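Trehalose-6-phosphate phosphatase (Cryptococcus neoformans, PDB 5DX9) belongs to the trehalose-phosphatase family of the HAD clan, a two-domain phosphatase that holds a magnesium ion and 6-O-phosphono-alpha-D-glucopyranose in its pocket. Local coordinates at residues Phe11-Tyr15 against Asp205-Cys209; Trp112-Glu117 against Val134-Ile139; Arg170-Val174 against Val183-Ala187; Val270-Gly276 against Ala284-Cys290. All blocks are in the same frame, centred on the assembly; numbering follows the deposited sequence.

Interaction 1 of 4, residues Phe11-Tyr15 against Asp205-Cys209; sequences FTDAY and DLIFC
Build residues 11-15 as alpha-helix, with phi/psi near -65/-41 and Tyr15 N bonded to Phe11 O at 2.9 Å, and set them against the extended strand 206-209. The two short axes approach to 9.8 Å, and their directions differ by 133°. The helix is tilted: the CA atoms of Tyr15 and Leu206 are 6.9 Å apart, those of Phe11 and Phe208 9.1 Å. Leu206 and Phe208 turn their CB atoms toward the helix and Ile207 turns away. Leu206 (chi1 t, chi2 p) is the bump. It enters the hollow bounded by Phe11, Ala14 and Tyr15, with Leu206 CD2 3.4 Å from Tyr15 CA and 4.0 Å from Phe11 CE1, while Leu206 CD1 lies 3.8 Å from Ala14 CB. This is helix-on-sheet packing on the parallel core of an HAD-type Rossmann-like domain, where strand 206-211 runs between strands 21-25 and 270-275. The wider end of the wedge is filled by rings. Phe11 and Phe208, both chi1 t, bring Phe11 CZ to 3.9 Å from Phe208 CD1, with centroids 5.3 Å apart and planes inclined at 49°. Phe298 meets Phe208 edge-to-face, and Tyr15 sends its hydroxyl to Asn60. No hydrogen bond crosses the 228 Å² interface.

Interaction 2 of 4, residues Trp112-Glu117 against Val134-Ile139; sequences WMSEVE and VKKASI. With G6P (6-O-phosphono-alpha-D-glucopyranose), chain B.
A selenium-bearing side chain lies across an irregular loop here: Met113, modelled as selenomethionine, puts CE only 3.2 Å from Ile139 CG1 and SE 3.7 Å from Lys136 O. Its chi1 is m, chi2 falls between wells at -146°, and chi3 is p. Residues 112-117 are helical (Glu117 N to Met113 O, 2.8 Å). Residues 134-139 turn from strand 131-134 into strand 139-142, closed by Lys135 N to Ser138 O at 2.8 Å. In register, Met113 CA faces Ser138 CA at 7.5 Å, and Glu117 CA faces Ile139 CA at 7.1 Å. Ile139 (m, t) projects onto the helix, with CD1 3.7 Å from Val116 CG1 and 3.8 Å from Glu117 N. Trp112, chi1 p, presents its edge, CZ2 lying 3.5 Å from Ala137 O. Helix 112-125 is the first of the αββαββ cap domain. Lys135 leads away, its NZ donating to O3 of 6-O-phosphono-alpha-D-glucopyranose at 2.9 Å and forming a salt bridge with Glu182. With no hydrogen bond across the segments, helix meets turn by van der Waals contact, while Glu88 hydrogen-bonds the turn's backbone and Lys135 serves the ligand.

Interaction 3 of 4, residues Arg170-Val174 against Val183-Ala187; sequences RPIEV and VRPLA
Arg184 lays a face of its guanidinium over Glu173, NH1 reaching 3.5 Å from Glu173 CB. The same Arg184 NH1 donates to Pro185 O at 3.0 Å and, weakly, to Leu186 O at 3.3 Å, so the side chain (chi1 p, chi2 t, chi3 t) runs forward along its own chain, past the end of strand 183-185. Beneath it the backbones of 172-174 and 183-185 run antiparallel, with axes 4.6 Å apart and directions 150° apart. Glu173 and Arg184 form the hydrogen-bonded pair (CA-CA 5.3 Å), with Glu173 N to Arg184 O at 2.8 Å and Arg184 N to Glu173 O at 3.0 Å. Val174 with Val183 (CA-CA 4.6 Å) and Ile172 with Pro185 (4.5 Å) are non-hydrogen-bonded pairs. The ladder goes one step further, Leu186 N giving 2.9 Å to Pro171 O, beside an inverse gamma turn centred on Pro171 (phi/psi -73/61). There Leu186, chi1 t, sets CB 3.7 Å from Ile172 N and CD1 3.5 Å from Glu173 OE1. The valines share the other face: Val183 CG1 meets Ile172 CB at 3.7 Å, and Val183 CG2 lies 4.3 Å from Val174 CG2. Helices 112-125 and 148-166 cover that side through Trp112, Val116, Leu159 and Leu162. Such pairing belongs to a beta hairpin, here strands 172-177 and 180-185, which closes one edge of the four-stranded antiparallel sheet of the HAD cap domain.

Interaction 4 of 4, residues Val270-Gly276 against Ala284-Cys290; sequences VFATTVG and AGWHVTC
Four well-directed backbone bonds tie strand 270-275 to strand 286-288: Trp286 N to Ala272 O at 2.9 Å, Thr274 N to Trp286 O at 3.0 Å, Val288 N to Thr274 O at 3.0 Å and Gly276 N to Val288 O at 2.9 Å. The alternation is that of parallel strands, and the second is the edge strand of the Rossmann-like sheet. Axes approach to 4.4 Å at 40°, with Thr273-Trp286, Thr274-His287 and Val275-Val288 paired at CA-CA 4.6, 4.8 and 5.0 Å. Gly285 N adds a weak 2.8 Å bond to Ala272 O. At the start of strand 270-275 a water donates to Val270 O (2.7 Å) and accepts from Trp286 NE1 (3.0 Å). CA-H...O contacts reinforce the ladder, such as Val275 CA to Val288 O at 3.2 Å. Trp286 (chi1 m) shares a face with Thr273, Val275 and Val288. Its five-membered ring and the Phe271 ring (chi1 m) are nearly parallel, 16° between planes, but slid so far that they barely overlap, centroids 5.5 Å apart. On the other face Thr274 CG2 touches His287 CB at 3.8 Å. Before the paired region Ala284 CB lies 4.1 Å from Ala272 CB, both alanines touching Phe220 of helix 217-225. His287, chi1 p, bonds through ND1 to Thr3. Cys290 is the N-cap of helix 291-306, and Val275 CG1 ends 3.8 Å from Thr289 O and 3.9 Å from Cys290 C.

In the fold
The four contacts fall into two pairs on opposite sides of the chain's centre. Interactions 1 and 4 share the parallel core sheet: Cys209 O lies 2.7 Å from Thr273 N, a probable hydrogen bond, and Phe11 CD1 packs 3.5 Å from Phe271 CG. Interactions 2 and 3 belong to the cap, with centres 10 Å apart, joined by the salt bridge Glu115 OE2 to Arg170 NH2 (2.8 Å) and by Trp112 CG against Ile172 CG2 (3.2 Å). In each pair one contact is a buried helix packing without hydrogen bonds between its segments (1 and 2), whereas the other is a partly buried backbone ladder (3 and 4), antiparallel in the cap and parallel in the core.

Interaction 1 of 4, residues Phe11-Tyr15 against Asp205-Cys209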
loop_
_atom_site.group_PDB
_atom_site.type_symbol
_atom_site.label_atom_id
_atom_site.label_comp_id
_atom_site.label_asym_id
_atom_site.label_seq_id
_atom_site.Cartn_x
_atom_site.Cartn_y
_atom_site.Cartn_z
ATOM N N PHE A 11 -10.684 -18.263 4.283
ATOM C CA PHE A 11 -10.770 -17.078 3.434
ATOM C C PHE A 11 -11.587 -17.364 2.180
ATOM O O PHE A 11 -12.372 -16.527 1.738
ATOM C CB PHE A 11 -9.379 -16.576 3.041
ATOM C CG PHE A 11 -9.412 -15.428 2.081
ATOM C CD1 PHE A 11 -9.857 -14.184 2.492
ATOM C CD2 PHE A 11 -9.016 -15.592 0.766
ATOM C CE1 PHE A 11 -9.903 -13.123 1.613
ATOM C CE2 PHE A 11 -9.056 -14.532 -0.120
ATOM C CZ PHE A 11 -9.502 -13.297 0.303
ATOM N N THR A 12 -11.392 -18.547 1.608
ATOM C CA THR A 12 -12.120 -18.950 0.408
ATOM C C THR A 12 -13.629 -18.904 0.629
ATOM O O THR A 12 -14.371 -18.355 -0.185
ATOM C CB THR A 12 -11.722 -20.367 -0.042
ATOM O OG1 THR A 12 -10.343 -20.379 -0.437
ATOM C CG2 THR A 12 -12.579 -20.812 -1.214
ATOM N N ASP A 13 -14.076 -19.476 1.739
ATOM C CA ASP A 13 -15.499 -19.544 2.036
ATOM C C ASP A 13 -16.080 -18.158 2.307
ATOM O O ASP A 13 -17.204 -17.856 1.903
ATOM C CB ASP A 13 -15.745 -20.479 3.220
ATOM C CG ASP A 13 -15.574 -21.945 2.847
ATOM O OD1 ASP A 13 -16.037 -22.341 1.754
ATOM O OD2 ASP A 13 -14.974 -22.702 3.642
ATOM N N ALA A 14 -15.307 -17.314 2.984
ATOM C CA ALA A 14 -15.742 -15.949 3.246
ATOM C C ALA A 14 -15.850 -15.171 1.939
ATOM O O ALA A 14 -16.776 -14.381 1.750
ATOM C CB ALA A 14 -14.791 -15.260 4.202
ATOM N N TYR A 15 -14.905 -15.412 1.038
ATOM C CA TYR A 15 -14.892 -14.750 -0.261
ATOM C C TYR A 15 -16.142 -15.091 -1.064
ATOM O O TYR A 15 -16.714 -14.235 -1.740
ATOM C CB TYR A 15 -13.638 -15.142 -1.045
ATOM C CG TYR A 15 -13.501 -14.475 -2.398
ATOM C CD1 TYR A 15 -12.683 -13.365 -2.568
ATOM C CD2 TYR A 15 -14.179 -14.962 -3.511
ATOM C CE1 TYR A 15 -12.550 -12.758 -3.805
ATOM C CE2 TYR A 15 -14.053 -14.361 -4.751
ATOM C CZ TYR A 15 -13.236 -13.260 -4.891
ATOM O OH TYR A 15 -13.105 -12.656 -6.121
ATOM N N ASP A 205 -17.984 -6.214 3.083
ATOM C CA ASP A 205 -18.119 -7.196 4.155
ATOM C C ASP A 205 -16.972 -8.206 4.141
ATOM O O ASP A 205 -16.949 -9.147 4.934
ATOM C CB ASP A 205 -19.470 -7.918 4.059
ATOM C CG ASP A 205 -19.704 -8.542 2.700
ATOM O OD1 ASP A 205 -18.982 -8.181 1.750
ATOM O OD2 ASP A 205 -20.613 -9.392 2.579
ATOM N N LEU A 206 -16.024 -8.007 3.233
ATOM C CA LEU A 206 -14.786 -8.779 3.235
ATOM C C LEU A 206 -13.640 -7.897 2.771
ATOM O O LEU A 206 -13.679 -7.348 1.670
ATOM C CB LEU A 206 -14.892 -10.010 2.335
ATOM C CG LEU A 206 -13.658 -10.914 2.319
ATOM C CD1 LEU A 206 -13.558 -11.708 3.611
ATOM C CD2 LEU A 206 -13.668 -11.843 1.120
ATOM N N ILE A 207 -12.623 -7.754 3.613
ATOM C CA ILE A 207 -11.447 -6.983 3.241
ATOM C C ILE A 207 -10.198 -7.853 3.225
ATOM O O ILE A 207 -9.883 -8.526 4.206
ATOM C CB ILE A 207 -11.212 -5.793 4.193
ATOM C CG1 ILE A 207 -12.363 -4.791 4.093
ATOM C CG2 ILE A 207 -9.898 -5.103 3.865
ATOM C CD1 ILE A 207 -12.187 -3.577 4.979
ATOM N N PHE A 208 -9.499 -7.846 2.096
ATOM C CA PHE A 208 -8.186 -8.462 2.019
ATOM C C PHE A 208 -7.140 -7.388 1.748
ATOM O O PHE A 208 -7.335 -6.526 0.892
ATOM C CB PHE A 208 -8.132 -9.539 0.937
ATOM C CG PHE A 208 -6.793 -10.209 0.829
ATOM C CD1 PHE A 208 -6.482 -11.297 1.627
ATOM C CD2 PHE A 208 -5.834 -9.734 -0.052
ATOM C CE1 PHE A 208 -5.247 -11.910 1.537
ATOM C CE2 PHE A 208 -4.597 -10.342 -0.146
ATOM C CZ PHE A 208 -4.303 -11.431 0.653
ATOM N N CYS A 209 -6.040 -7.441 2.492
ATOM C CA CYS A 209 -4.950 -6.483 2.340
ATOM C C CYS A 209 -3.619 -7.180 2.573
ATOM O O CYS A 209 -3.423 -7.818 3.606
ATOM C CB CYS A 209 -5.115 -5.309 3.311
ATOM S SG CYS A 209 -3.838 -4.010 3.202
#

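Interaction 2 of 4, residues Trp112-Glu117 against Val134-Ile139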
loop_
_atom_site.group_PDB
_atom_site.type_symbol
_atom_site.label_atom_id
_atom_site.label_comp_id
_atom_site.label_asym_id
_atom_site.label_seq_id
_atom_site.Cartn_x
_atom_site.Cartn_y
_atom_site.Cartn_z
ATOM N N TRP A 112 10.681 20.505 0.245
ATOM C CA TRP A 112 11.744 19.655 0.771
ATOM C C TRP A 112 12.404 18.784 -0.300
ATOM O O TRP A 112 13.471 18.215 -0.071
ATOM C CB TRP A 112 11.194 18.759 1.889
ATOM C CG TRP A 112 10.026 17.892 1.463
ATOM C CD1 TRP A 112 8.697 18.144 1.669
ATOM C CD2 TRP A 112 10.091 16.643 0.759
ATOM N NE1 TRP A 112 7.933 17.130 1.137
ATOM C CE2 TRP A 112 8.764 16.196 0.575
ATOM C CE3 TRP A 112 11.141 15.857 0.268
ATOM C CZ2 TRP A 112 8.460 15.002 -0.080
ATOM C CZ3 TRP A 112 10.835 14.671 -0.385
ATOM C CH2 TRP A 112 9.504 14.255 -0.549
HETATM N N MSE A 113 11.774 18.674 -1.464
HETATM C CA MSE A 113 12.238 17.736 -2.483
HETATM C C MSE A 113 13.642 18.046 -2.998
HETATM O O MSE A 113 14.464 17.137 -3.147
HETATM C CB MSE A 113 11.257 17.695 -3.651
HETATM C CG MSE A 113 9.870 17.230 -3.244
HETATM SE SE MSE A 113 8.976 16.192 -4.630
HETATM C CE MSE A 113 10.138 14.633 -4.630
ATOM N N SER A 114 13.914 19.321 -3.270
ATOM C CA SER A 114 15.233 19.730 -3.745
ATOM C C SER A 114 16.306 19.357 -2.737
ATOM O O SER A 114 17.355 18.822 -3.097
ATOM C CB SER A 114 15.274 21.235 -4.011
ATOM O OG SER A 114 14.312 21.604 -4.982
ATOM N N GLU A 115 16.030 19.645 -1.469
ATOM C CA GLU A 115 16.970 19.378 -0.389
ATOM C C GLU A 115 17.294 17.892 -0.303
ATOM O O GLU A 115 18.453 17.509 -0.142
ATOM C CB GLU A 115 16.404 19.874 0.945
ATOM C CG GLU A 115 16.046 21.356 0.953
ATOM C CD GLU A 115 15.305 21.779 2.210
ATOM O OE1 GLU A 115 14.466 20.998 2.708
ATOM O OE2 GLU A 115 15.560 22.898 2.701
ATOM N N VAL A 116 16.264 17.060 -0.416
ATOM C CA VAL A 116 16.443 15.616 -0.351
ATOM C C VAL A 116 17.164 15.091 -1.584
ATOM O O VAL A 116 18.036 14.227 -1.475
ATOM C CB VAL A 116 15.096 14.886 -0.200
ATOM C CG1 VAL A 116 15.239 13.411 -0.565
ATOM C CG2 VAL A 116 14.573 15.047 1.221
ATOM N N GLU A 117 16.799 15.613 -2.753
ATOM C CA GLU A 117 17.443 15.206 -3.999
ATOM C C GLU A 117 18.937 15.509 -3.959
ATOM O O GLU A 117 19.758 14.696 -4.388
ATOM C CB GLU A 117 16.800 15.897 -5.206
ATOM C CG GLU A 117 17.445 15.516 -6.535
ATOM C CD GLU A 117 16.679 16.024 -7.747
ATOM O OE1 GLU A 117 15.737 16.830 -7.582
ATOM O OE2 GLU A 117 17.021 15.607 -8.874
ATOM N N VAL A 134 13.922 9.825 -8.428
ATOM C CA VAL A 134 13.097 11.001 -8.201
ATOM C C VAL A 134 11.707 10.764 -8.774
ATOM O O VAL A 134 11.543 10.575 -9.979
ATOM C CB VAL A 134 13.714 12.261 -8.830
ATOM C CG1 VAL A 134 12.796 13.457 -8.632
ATOM C CG2 VAL A 134 15.086 12.531 -8.230
ATOM N N LYS A 135 10.709 10.750 -7.901
ATOM C CA LYS A 135 9.332 10.568 -8.330
ATOM C C LYS A 135 8.589 11.888 -8.181
ATOM O O LYS A 135 9.203 12.922 -7.931
ATOM C CB LYS A 135 8.662 9.445 -7.532
ATOM C CG LYS A 135 9.199 8.056 -7.874
ATOM C CD LYS A 135 8.692 6.978 -6.923
ATOM C CE LYS A 135 9.429 7.032 -5.597
ATOM N NZ LYS A 135 9.107 5.878 -4.716
ATOM N N LYS A 136 7.272 11.859 -8.337
ATOM C CA LYS A 136 6.507 13.098 -8.370
ATOM C C LYS A 136 6.333 13.730 -6.991
ATOM O O LYS A 136 6.337 14.953 -6.868
ATOM C CB LYS A 136 5.143 12.856 -9.017
ATOM C CG LYS A 136 5.244 12.346 -10.449
ATOM C CD LYS A 136 3.926 12.466 -11.201
ATOM C CE LYS A 136 4.083 12.003 -12.646
ATOM N NZ LYS A 136 2.817 12.116 -13.426
ATOM N N ALA A 137 6.188 12.909 -5.956
ATOM C CA ALA A 137 6.000 13.428 -4.604
ATOM C C ALA A 137 6.892 12.718 -3.584
ATOM O O ALA A 137 6.754 12.925 -2.379
ATOM C CB ALA A 137 4.538 13.315 -4.194
ATOM N N SER A 138 7.802 11.884 -4.071
ATOM C CA SER A 138 8.723 11.163 -3.199
ATOM C C SER A 138 10.039 10.887 -3.910
ATOM O O SER A 138 10.114 10.939 -5.133
ATOM C CB SER A 138 8.098 9.849 -2.721
ATOM O OG SER A 138 7.763 9.013 -3.818
ATOM N N ILE A 139 11.076 10.583 -3.138
ATOM C CA ILE A 139 12.375 10.274 -3.715
ATOM C C ILE A 139 13.000 9.058 -3.042
ATOM O O ILE A 139 13.043 8.966 -1.816
ATOM C CB ILE A 139 13.347 11.463 -3.598
ATOM C CG1 ILE A 139 12.701 12.746 -4.126
ATOM C CG2 ILE A 139 14.649 11.149 -4.327
ATOM C CD1 ILE A 139 13.505 14.002 -3.835
HETATM C C1 G6P B . 10.496 -0.246 -5.081
HETATM C C2 G6P B . 10.470 1.094 -5.804
HETATM C C3 G6P B . 10.720 2.248 -4.852
HETATM C C4 G6P B . 9.672 2.260 -3.758
HETATM C C5 G6P B . 9.368 0.885 -3.133
HETATM C C6 G6P B . 7.887 0.759 -2.727
HETATM O O1 G6P B . 11.804 -0.601 -4.627
HETATM O O2 G6P B . 11.448 1.083 -6.841
HETATM O O3 G6P B . 10.611 3.498 -5.546
HETATM O O4 G6P B . 10.170 3.190 -2.786
HETATM O O5 G6P B . 9.579 -0.251 -3.986
HETATM O O6 G6P B . 7.207 -0.246 -3.519
HETATM P P G6P B . 5.897 -1.032 -2.953
HETATM O O1P G6P B . 4.880 -1.479 -4.116
HETATM O O2P G6P B . 6.347 -2.257 -2.254
HETATM O O3P G6P B . 5.172 -0.036 -1.917
#

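Interaction 3 of 4, residues Arg170-Val174 against Val183-Ala187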
loop_
_atom_site.group_PDB
_atom_site.type_symbol
_atom_site.label_atom_id
_atom_site.label_comp_id
_atom_site.label_asym_id
_atom_site.label_seq_id
_atom_site.Cartn_x
_atom_site.Cartn_y
_atom_site.Cartn_z
ATOM N N ARG A 170 11.071 19.664 8.489
ATOM C CA ARG A 170 10.322 19.528 7.247
ATOM C C ARG A 170 9.181 18.531 7.414
ATOM O O ARG A 170 9.313 17.554 8.149
ATOM C CB ARG A 170 11.247 19.093 6.107
ATOM C CG ARG A 170 12.392 20.058 5.821
ATOM C CD ARG A 170 11.884 21.408 5.328
ATOM N NE ARG A 170 12.969 22.262 4.847
ATOM C CZ ARG A 170 13.567 23.205 5.573
ATOM N NH1 ARG A 170 13.186 23.430 6.824
ATOM N NH2 ARG A 170 14.546 23.929 5.048
ATOM N N PRO A 171 8.049 18.785 6.740
ATOM C CA PRO A 171 6.883 17.897 6.781
ATOM C C PRO A 171 7.117 16.625 5.976
ATOM O O PRO A 171 6.392 16.354 5.018
ATOM C CB PRO A 171 5.778 18.746 6.154
ATOM C CG PRO A 171 6.502 19.638 5.214
ATOM C CD PRO A 171 7.808 19.964 5.891
ATOM N N ILE A 172 8.121 15.853 6.375
ATOM C CA ILE A 172 8.487 14.637 5.661
ATOM C C ILE A 172 8.538 13.435 6.590
ATOM O O ILE A 172 8.641 13.583 7.807
ATOM C CB ILE A 172 9.865 14.767 4.983
ATOM C CG1 ILE A 172 10.965 14.834 6.045
ATOM C CG2 ILE A 172 9.908 15.980 4.065
ATOM C CD1 ILE A 172 12.364 15.019 5.486
ATOM N N GLU A 173 8.469 12.246 6.005
ATOM C CA GLU A 173 8.788 11.025 6.730
ATOM C C GLU A 173 9.913 10.315 5.995
ATOM O O GLU A 173 9.895 10.207 4.769
ATOM C CB GLU A 173 7.571 10.105 6.865
ATOM C CG GLU A 173 7.807 8.912 7.798
ATOM C CD GLU A 173 8.218 9.336 9.202
ATOM O OE1 GLU A 173 7.518 10.180 9.803
ATOM O OE2 GLU A 173 9.247 8.835 9.706
ATOM N N VAL A 174 10.893 9.839 6.750
ATOM C CA VAL A 174 12.030 9.149 6.169
ATOM C C VAL A 174 11.857 7.651 6.321
ATOM O O VAL A 174 11.804 7.130 7.435
ATOM C CB VAL A 174 13.347 9.587 6.818
ATOM C CG1 VAL A 174 14.507 8.761 6.276
ATOM C CG2 VAL A 174 13.573 11.070 6.580
ATOM N N VAL A 183 12.044 9.266 1.029
ATOM C CA VAL A 183 11.446 10.377 1.753
ATOM C C VAL A 183 10.103 10.687 1.124
ATOM O O VAL A 183 10.002 10.825 -0.094
ATOM C CB VAL A 183 12.335 11.633 1.735
ATOM C CG1 VAL A 183 11.696 12.740 2.561
ATOM C CG2 VAL A 183 13.725 11.308 2.254
ATOM N N ARG A 184 9.071 10.771 1.956
ATOM C CA ARG A 184 7.721 11.062 1.486
ATOM C C ARG A 184 7.126 12.198 2.290
ATOM O O ARG A 184 7.651 12.555 3.342
ATOM C CB ARG A 184 6.817 9.832 1.597
ATOM C CG ARG A 184 6.494 9.432 3.034
ATOM C CD ARG A 184 5.217 8.608 3.109
ATOM N NE ARG A 184 5.132 7.849 4.352
ATOM C CZ ARG A 184 4.726 8.347 5.517
ATOM N NH1 ARG A 184 4.363 9.620 5.619
ATOM N NH2 ARG A 184 4.689 7.567 6.588
ATOM N N PRO A 185 6.022 12.770 1.796
ATOM C CA PRO A 185 5.293 13.767 2.578
ATOM C C PRO A 185 4.799 13.136 3.870
ATOM O O PRO A 185 4.353 11.987 3.857
ATOM C CB PRO A 185 4.130 14.159 1.661
ATOM C CG PRO A 185 4.569 13.764 0.288
ATOM C CD PRO A 185 5.401 12.532 0.484
ATOM N N LEU A 186 4.891 13.876 4.969
ATOM C CA LEU A 186 4.536 13.346 6.278
ATOM C C LEU A 186 3.059 12.992 6.381
ATOM O O LEU A 186 2.693 12.049 7.079
ATOM C CB LEU A 186 4.896 14.352 7.374
ATOM C CG LEU A 186 4.461 13.962 8.789
ATOM C CD1 LEU A 186 5.203 12.714 9.255
ATOM C CD2 LEU A 186 4.664 15.119 9.763
ATOM N N ALA A 187 2.219 13.743 5.676
ATOM C CA ALA A 187 0.774 13.676 5.883
ATOM C C ALA A 187 0.077 12.606 5.042
ATOM O O ALA A 187 -1.141 12.452 5.117
ATOM C CB ALA A 187 0.152 15.040 5.610
#

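Interaction 4 of 4, residues Val270-Gly276 against Ala284-Cys290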
loop_
_atom_site.group_PDB
_atom_site.type_symbol
_atom_site.label_atom_id
_atom_site.label_comp_id
_atom_site.label_asym_id
_atom_site.label_seq_id
_atom_site.Cartn_x
_atom_site.Cartn_y
_atom_site.Cartn_z
ATOM N N VAL A 270 -12.012 -9.202 8.022
ATOM C CA VAL A 270 -10.777 -8.544 7.588
ATOM C C VAL A 270 -9.612 -9.528 7.573
ATOM O O VAL A 270 -9.264 -10.114 8.600
ATOM C CB VAL A 270 -10.410 -7.347 8.496
ATOM C CG1 VAL A 270 -9.093 -6.713 8.045
ATOM C CG2 VAL A 270 -11.528 -6.317 8.506
ATOM N N PHE A 271 -9.018 -9.708 6.399
ATOM C CA PHE A 271 -7.873 -10.596 6.258
ATOM C C PHE A 271 -6.598 -9.815 5.940
ATOM O O PHE A 271 -6.165 -9.746 4.788
ATOM C CB PHE A 271 -8.147 -11.643 5.180
ATOM C CG PHE A 271 -9.212 -12.634 5.564
ATOM C CD1 PHE A 271 -8.867 -13.891 6.035
ATOM C CD2 PHE A 271 -10.554 -12.303 5.472
ATOM C CE1 PHE A 271 -9.843 -14.804 6.395
ATOM C CE2 PHE A 271 -11.535 -13.213 5.834
ATOM C CZ PHE A 271 -11.177 -14.464 6.297
ATOM N N ALA A 272 -6.002 -9.230 6.975
ATOM C CA ALA A 272 -4.764 -8.475 6.820
ATOM C C ALA A 272 -3.573 -9.420 6.804
ATOM O O ALA A 272 -3.293 -10.103 7.791
ATOM C CB ALA A 272 -4.621 -7.447 7.932
ATOM N N THR A 273 -2.871 -9.448 5.677
ATOM C CA THR A 273 -1.815 -10.421 5.462
ATOM C C THR A 273 -0.476 -9.757 5.151
ATOM O O THR A 273 -0.343 -9.018 4.173
ATOM C CB THR A 273 -2.182 -11.386 4.313
ATOM O OG1 THR A 273 -3.467 -11.967 4.572
ATOM C CG2 THR A 273 -1.153 -12.489 4.192
ATOM N N THR A 274 0.516 -10.018 5.993
ATOM C CA THR A 274 1.868 -9.575 5.705
ATOM C C THR A 274 2.598 -10.654 4.924
ATOM O O THR A 274 2.275 -11.835 5.039
ATOM C CB THR A 274 2.660 -9.250 6.987
ATOM O OG1 THR A 274 3.889 -8.597 6.634
ATOM C CG2 THR A 274 2.968 -10.523 7.777
ATOM N N VAL A 275 3.571 -10.246 4.116
ATOM C CA VAL A 275 4.450 -11.202 3.456
ATOM C C VAL A 275 5.764 -11.286 4.229
ATOM O O VAL A 275 6.465 -10.287 4.404
ATOM C CB VAL A 275 4.728 -10.826 1.989
ATOM C CG1 VAL A 275 5.587 -11.893 1.330
ATOM C CG2 VAL A 275 3.424 -10.653 1.229
ATOM N N GLY A 276 6.079 -12.488 4.696
ATOM C CA GLY A 276 7.240 -12.724 5.534
ATOM C C GLY A 276 7.032 -13.990 6.347
ATOM O O GLY A 276 6.042 -14.694 6.150
ATOM N N ALA A 284 -0.684 -7.163 10.988
ATOM C CA ALA A 284 -1.519 -8.040 10.177
ATOM C C ALA A 284 -2.006 -9.208 11.024
ATOM O O ALA A 284 -1.396 -9.547 12.035
ATOM C CB ALA A 284 -0.756 -8.542 8.964
ATOM N N GLY A 285 -3.113 -9.816 10.619
ATOM C CA GLY A 285 -3.640 -10.961 11.336
ATOM C C GLY A 285 -3.072 -12.262 10.805
ATOM O O GLY A 285 -3.117 -13.284 11.490
ATOM N N TRP A 286 -2.540 -12.222 9.584
ATOM C CA TRP A 286 -2.031 -13.416 8.908
ATOM C C TRP A 286 -0.691 -13.174 8.217
ATOM O O TRP A 286 -0.205 -12.044 8.154
ATOM C CB TRP A 286 -3.033 -13.916 7.863
ATOM C CG TRP A 286 -4.426 -14.065 8.362
ATOM C CD1 TRP A 286 -5.410 -13.120 8.336
ATOM C CD2 TRP A 286 -5.005 -15.232 8.956
ATOM N NE1 TRP A 286 -6.564 -13.622 8.886
ATOM C CE2 TRP A 286 -6.342 -14.918 9.271
ATOM C CE3 TRP A 286 -4.518 -16.506 9.261
ATOM C CZ2 TRP A 286 -7.199 -15.837 9.870
ATOM C CZ3 TRP A 286 -5.374 -17.416 9.855
ATOM C CH2 TRP A 286 -6.697 -17.077 10.154
ATOM N N HIS A 287 -0.108 -14.243 7.679
ATOM C CA HIS A 287 1.090 -14.116 6.862
ATOM C C HIS A 287 1.114 -15.130 5.732
ATOM O O HIS A 287 0.412 -16.145 5.760
ATOM C CB HIS A 287 2.363 -14.278 7.703
ATOM C CG HIS A 287 2.731 -15.706 7.981
ATOM N ND1 HIS A 287 2.367 -16.354 9.145
ATOM C CD2 HIS A 287 3.425 -16.607 7.249
ATOM C CE1 HIS A 287 2.825 -17.593 9.115
ATOM N NE2 HIS A 287 3.468 -17.776 7.979
ATOM N N VAL A 288 1.941 -14.822 4.743
ATOM C CA VAL A 288 2.328 -15.746 3.694
ATOM C C VAL A 288 3.818 -15.517 3.466
ATOM O O VAL A 288 4.283 -14.380 3.538
ATOM C CB VAL A 288 1.521 -15.524 2.407
ATOM C CG1 VAL A 288 2.195 -16.205 1.229
ATOM C CG2 VAL A 288 0.101 -16.034 2.590
ATOM N N THR A 289 4.573 -16.582 3.224
ATOM C CA THR A 289 6.029 -16.464 3.193
ATOM C C THR A 289 6.563 -15.772 1.939
ATOM O O THR A 289 7.561 -15.057 2.002
ATOM C CB THR A 289 6.704 -17.842 3.311
ATOM O OG1 THR A 289 6.056 -18.773 2.438
ATOM C CG2 THR A 289 6.615 -18.349 4.736
ATOM N N CYS A 290 5.892 -15.979 0.811
ATOM C CA CYS A 290 6.376 -15.492 -0.476
ATOM C C CYS A 290 5.291 -14.746 -1.240
ATOM O O CYS A 290 4.099 -15.010 -1.055
ATOM C CB CYS A 290 6.893 -16.660 -1.322
ATOM S SG CYS A 290 8.126 -17.687 -0.503
HETATM O O HOH W 1 -9.239 -12.498 9.825
#